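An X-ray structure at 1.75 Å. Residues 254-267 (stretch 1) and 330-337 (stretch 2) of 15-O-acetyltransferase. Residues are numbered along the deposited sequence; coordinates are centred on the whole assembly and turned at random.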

# COMPACT_ATOMS: atom_id res chain seq x y z
N GLU A 254 -2.70 0.47 -25.64
CA GLU A 254 -1.64 -0.51 -25.45
C GLU A 254 -1.74 -1.09 -24.04
O GLU A 254 -1.61 -2.31 -23.85
CB GLU A 254 -0.27 0.12 -25.63
CG GLU A 254 0.84 -0.92 -25.61
CD GLU A 254 2.23 -0.32 -25.64
OE1 GLU A 254 2.36 0.86 -26.00
OE2 GLU A 254 3.19 -1.05 -25.31
N TYR A 255 -1.97 -0.22 -23.05
CA TYR A 255 -2.15 -0.71 -21.69
C TYR A 255 -3.42 -1.57 -21.53
O TYR A 255 -3.35 -2.68 -20.97
CB TYR A 255 -2.08 0.41 -20.64
CG TYR A 255 -2.33 -0.16 -19.25
CD1 TYR A 255 -1.26 -0.57 -18.43
CD2 TYR A 255 -3.62 -0.35 -18.78
CE1 TYR A 255 -1.51 -1.14 -17.14
CE2 TYR A 255 -3.87 -0.92 -17.52
CZ TYR A 255 -2.81 -1.31 -16.72
OH TYR A 255 -3.12 -1.86 -15.48
N THR A 256 -4.58 -1.09 -21.98
CA THR A 256 -5.81 -1.87 -21.79
C THR A 256 -5.78 -3.21 -22.53
O THR A 256 -6.30 -4.21 -22.03
CB THR A 256 -7.09 -1.07 -22.14
OG1 THR A 256 -7.08 -0.74 -23.54
CG2 THR A 256 -7.14 0.22 -21.31
N SER A 257 -5.14 -3.24 -23.70
CA SER A 257 -4.93 -4.49 -24.42
C SER A 257 -4.07 -5.47 -23.62
O SER A 257 -4.42 -6.65 -23.51
CB SER A 257 -4.34 -4.23 -25.81
OG SER A 257 -5.33 -3.64 -26.63
N ALA A 258 -2.96 -4.97 -23.05
CA ALA A 258 -2.10 -5.78 -22.17
C ALA A 258 -2.84 -6.27 -20.91
O ALA A 258 -2.66 -7.42 -20.47
CB ALA A 258 -0.87 -5.02 -21.76
N LEU A 259 -3.67 -5.39 -20.35
CA LEU A 259 -4.47 -5.73 -19.19
C LEU A 259 -5.39 -6.90 -19.46
O LEU A 259 -5.40 -7.89 -18.72
CB LEU A 259 -5.28 -4.50 -18.77
CG LEU A 259 -6.22 -4.66 -17.59
CD1 LEU A 259 -5.38 -4.91 -16.32
CD2 LEU A 259 -7.05 -3.40 -17.45
N VAL A 260 -6.16 -6.79 -20.53
CA VAL A 260 -7.14 -7.81 -20.86
C VAL A 260 -6.45 -9.12 -21.19
O VAL A 260 -6.92 -10.17 -20.75
CB VAL A 260 -8.07 -7.35 -21.99
CG1 VAL A 260 -9.16 -8.41 -22.28
CG2 VAL A 260 -8.74 -6.04 -21.58
N ALA A 261 -5.35 -9.05 -21.93
CA ALA A 261 -4.57 -10.25 -22.26
C ALA A 261 -3.93 -10.89 -21.05
O ALA A 261 -3.83 -12.12 -20.99
CB ALA A 261 -3.51 -9.95 -23.33
N ASN A 262 -3.48 -10.08 -20.09
CA ASN A 262 -2.94 -10.62 -18.84
C ASN A 262 -3.99 -11.43 -18.08
O ASN A 262 -3.66 -12.43 -17.46
CB ASN A 262 -2.33 -9.53 -17.95
CG ASN A 262 -1.72 -10.10 -16.66
OD1 ASN A 262 -0.85 -10.96 -16.70
ND2 ASN A 262 -2.20 -9.62 -15.51
N TYR A 263 -5.25 -10.99 -18.13
CA TYR A 263 -6.33 -11.77 -17.48
C TYR A 263 -6.46 -13.17 -18.08
O TYR A 263 -6.79 -14.13 -17.38
CB TYR A 263 -7.68 -11.04 -17.55
CG TYR A 263 -7.81 -9.81 -16.66
CD1 TYR A 263 -7.59 -9.89 -15.28
CD2 TYR A 263 -8.19 -8.57 -17.19
CE1 TYR A 263 -7.71 -8.77 -14.47
CE2 TYR A 263 -8.33 -7.44 -16.38
CZ TYR A 263 -8.08 -7.55 -15.02
OH TYR A 263 -8.20 -6.45 -14.19
N LYS A 264 -6.17 -13.28 -19.38
CA LYS A 264 -6.41 -14.49 -20.17
C LYS A 264 -5.16 -15.35 -20.40
O LYS A 264 -5.23 -16.42 -21.00
CB LYS A 264 -7.04 -14.11 -21.52
CG LYS A 264 -8.43 -13.50 -21.42
CD LYS A 264 -8.82 -12.79 -22.70
CE LYS A 264 -10.28 -12.37 -22.67
NZ LYS A 264 -10.61 -11.49 -23.83
N SER A 265 -4.02 -14.87 -19.93
CA SER A 265 -2.75 -15.51 -20.27
C SER A 265 -2.47 -16.76 -19.44
O SER A 265 -2.98 -16.92 -18.32
CB SER A 265 -1.58 -14.53 -20.14
OG SER A 265 -1.27 -14.27 -18.79
N ARG A 266 -1.62 -17.62 -20.00
CA ARG A 266 -1.11 -18.77 -19.29
C ARG A 266 -0.23 -18.28 -18.15
O ARG A 266 0.37 -17.20 -18.21
CB ARG A 266 -0.31 -19.68 -20.25
N GLY A 267 -0.16 -19.06 -17.08
CA GLY A 267 0.63 -18.66 -15.93
C GLY A 267 0.65 -19.69 -14.83
O GLY A 267 0.50 -20.90 -15.09
N ASP A 330 7.11 -18.77 -28.02
CA ASP A 330 7.15 -17.32 -28.17
C ASP A 330 6.42 -16.58 -27.06
O ASP A 330 6.04 -15.43 -27.23
CB ASP A 330 6.59 -16.92 -29.52
CG ASP A 330 7.33 -17.56 -30.67
OD1 ASP A 330 8.49 -17.98 -30.47
OD2 ASP A 330 6.76 -17.63 -31.78
N GLU A 331 6.24 -17.24 -25.91
CA GLU A 331 5.59 -16.59 -24.77
C GLU A 331 6.35 -15.35 -24.33
O GLU A 331 7.58 -15.30 -24.37
CB GLU A 331 5.51 -17.54 -23.58
CG GLU A 331 4.50 -18.63 -23.77
CD GLU A 331 3.09 -18.28 -23.33
OE1 GLU A 331 2.84 -17.18 -22.80
OE2 GLU A 331 2.22 -19.15 -23.52
N VAL A 332 5.59 -14.34 -23.91
CA VAL A 332 6.19 -13.14 -23.36
C VAL A 332 5.63 -12.98 -21.97
O VAL A 332 4.41 -13.04 -21.78
CB VAL A 332 5.82 -11.90 -24.20
CG1 VAL A 332 6.64 -10.68 -23.76
CG2 VAL A 332 6.04 -12.18 -25.68
N PHE A 333 6.51 -12.78 -20.99
CA PHE A 333 6.05 -12.40 -19.66
C PHE A 333 5.63 -10.95 -19.73
O PHE A 333 6.45 -10.08 -20.04
CB PHE A 333 7.13 -12.62 -18.60
CG PHE A 333 6.68 -12.23 -17.23
CD1 PHE A 333 5.96 -13.13 -16.44
CD2 PHE A 333 6.93 -10.96 -16.74
CE1 PHE A 333 5.50 -12.75 -15.16
CE2 PHE A 333 6.48 -10.58 -15.47
CZ PHE A 333 5.77 -11.48 -14.69
N ILE A 334 4.35 -10.71 -19.51
CA ILE A 334 3.76 -9.38 -19.56
C ILE A 334 3.04 -9.17 -18.23
O ILE A 334 2.24 -10.00 -17.79
CB ILE A 334 2.77 -9.22 -20.73
CG1 ILE A 334 3.48 -9.44 -22.08
CG2 ILE A 334 2.10 -7.83 -20.71
CD1 ILE A 334 2.54 -9.54 -23.26
N SER A 335 3.35 -8.06 -17.58
CA SER A 335 2.76 -7.76 -16.29
C SER A 335 2.41 -6.27 -16.22
O SER A 335 3.31 -5.43 -16.21
CB SER A 335 3.71 -8.12 -15.15
OG SER A 335 3.09 -7.87 -13.90
N PRO A 336 1.10 -5.97 -16.15
CA PRO A 336 0.64 -4.60 -15.97
C PRO A 336 0.83 -4.29 -14.50
O PRO A 336 0.16 -4.90 -13.66
CB PRO A 336 -0.86 -4.68 -16.30
CG PRO A 336 -1.11 -6.08 -16.84
CD PRO A 336 -0.02 -6.92 -16.24
N THR A 337 1.78 -3.41 -14.20
CA THR A 337 2.10 -3.07 -12.81
C THR A 337 1.57 -1.68 -12.47
O THR A 337 1.09 -0.95 -13.35
CB THR A 337 3.62 -3.13 -12.52
OG1 THR A 337 4.31 -2.23 -13.40
CG2 THR A 337 4.18 -4.52 -12.73
O HOH W 1 -1.81 -0.72 -13.06
O HOH W 2 1.99 -11.62 -15.87
O HOH W 3 0.50 -11.59 -19.18
O HOH W 4 -0.51 -16.74 -22.52

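The contact follows a simple rule: the direct packing is mainly apolar, and the hydrogen bonds across the contact run through water. The helix crosses the strand at 116° between their N-to-C directions, with the axes 8.1 Å apart at closest approach. Ala258 and Asn262, about a turn apart, point toward the strand; Tyr255 and Leu259 point sideways, and the Tyr255 ring reaches in at its end.

Pro336 is the apolar hub, with the largest area covered. Its CB lies 3.7 Å from Tyr255 CE1, and its CG packs 4.1 Å from Leu259 CA, close to the helix backbone. Its CD sits 3.5 Å from Asn262 ND2, so the amide also serves as packing surface. Two residues back along the strand, Ile334 also points toward the helix, and its CG2 meets Ala258 CB at 4.2 Å; Ser335, between them, points away.

No direct hydrogen bond joins the modelled atoms. Asn262 OD1 and Ile334 O stand 3.4 Å apart, but both are acceptors; water 2 lies within hydrogen-bonding reach of both, 3.0 Å from Asn262 OD1 and 2.5 Å from Ile334 O, though acceptors outnumber its protons. Water 1 links Tyr255 OH (3.0 Å) to Thr337 O (2.9 Å).

Beyond the helix, water 4 accepts from Arg266 N at 2.9 Å and donates weakly to Glu331 OE1 at 3.4 Å. Arg266 is unmodelled past CB, so no salt bridge can be read here.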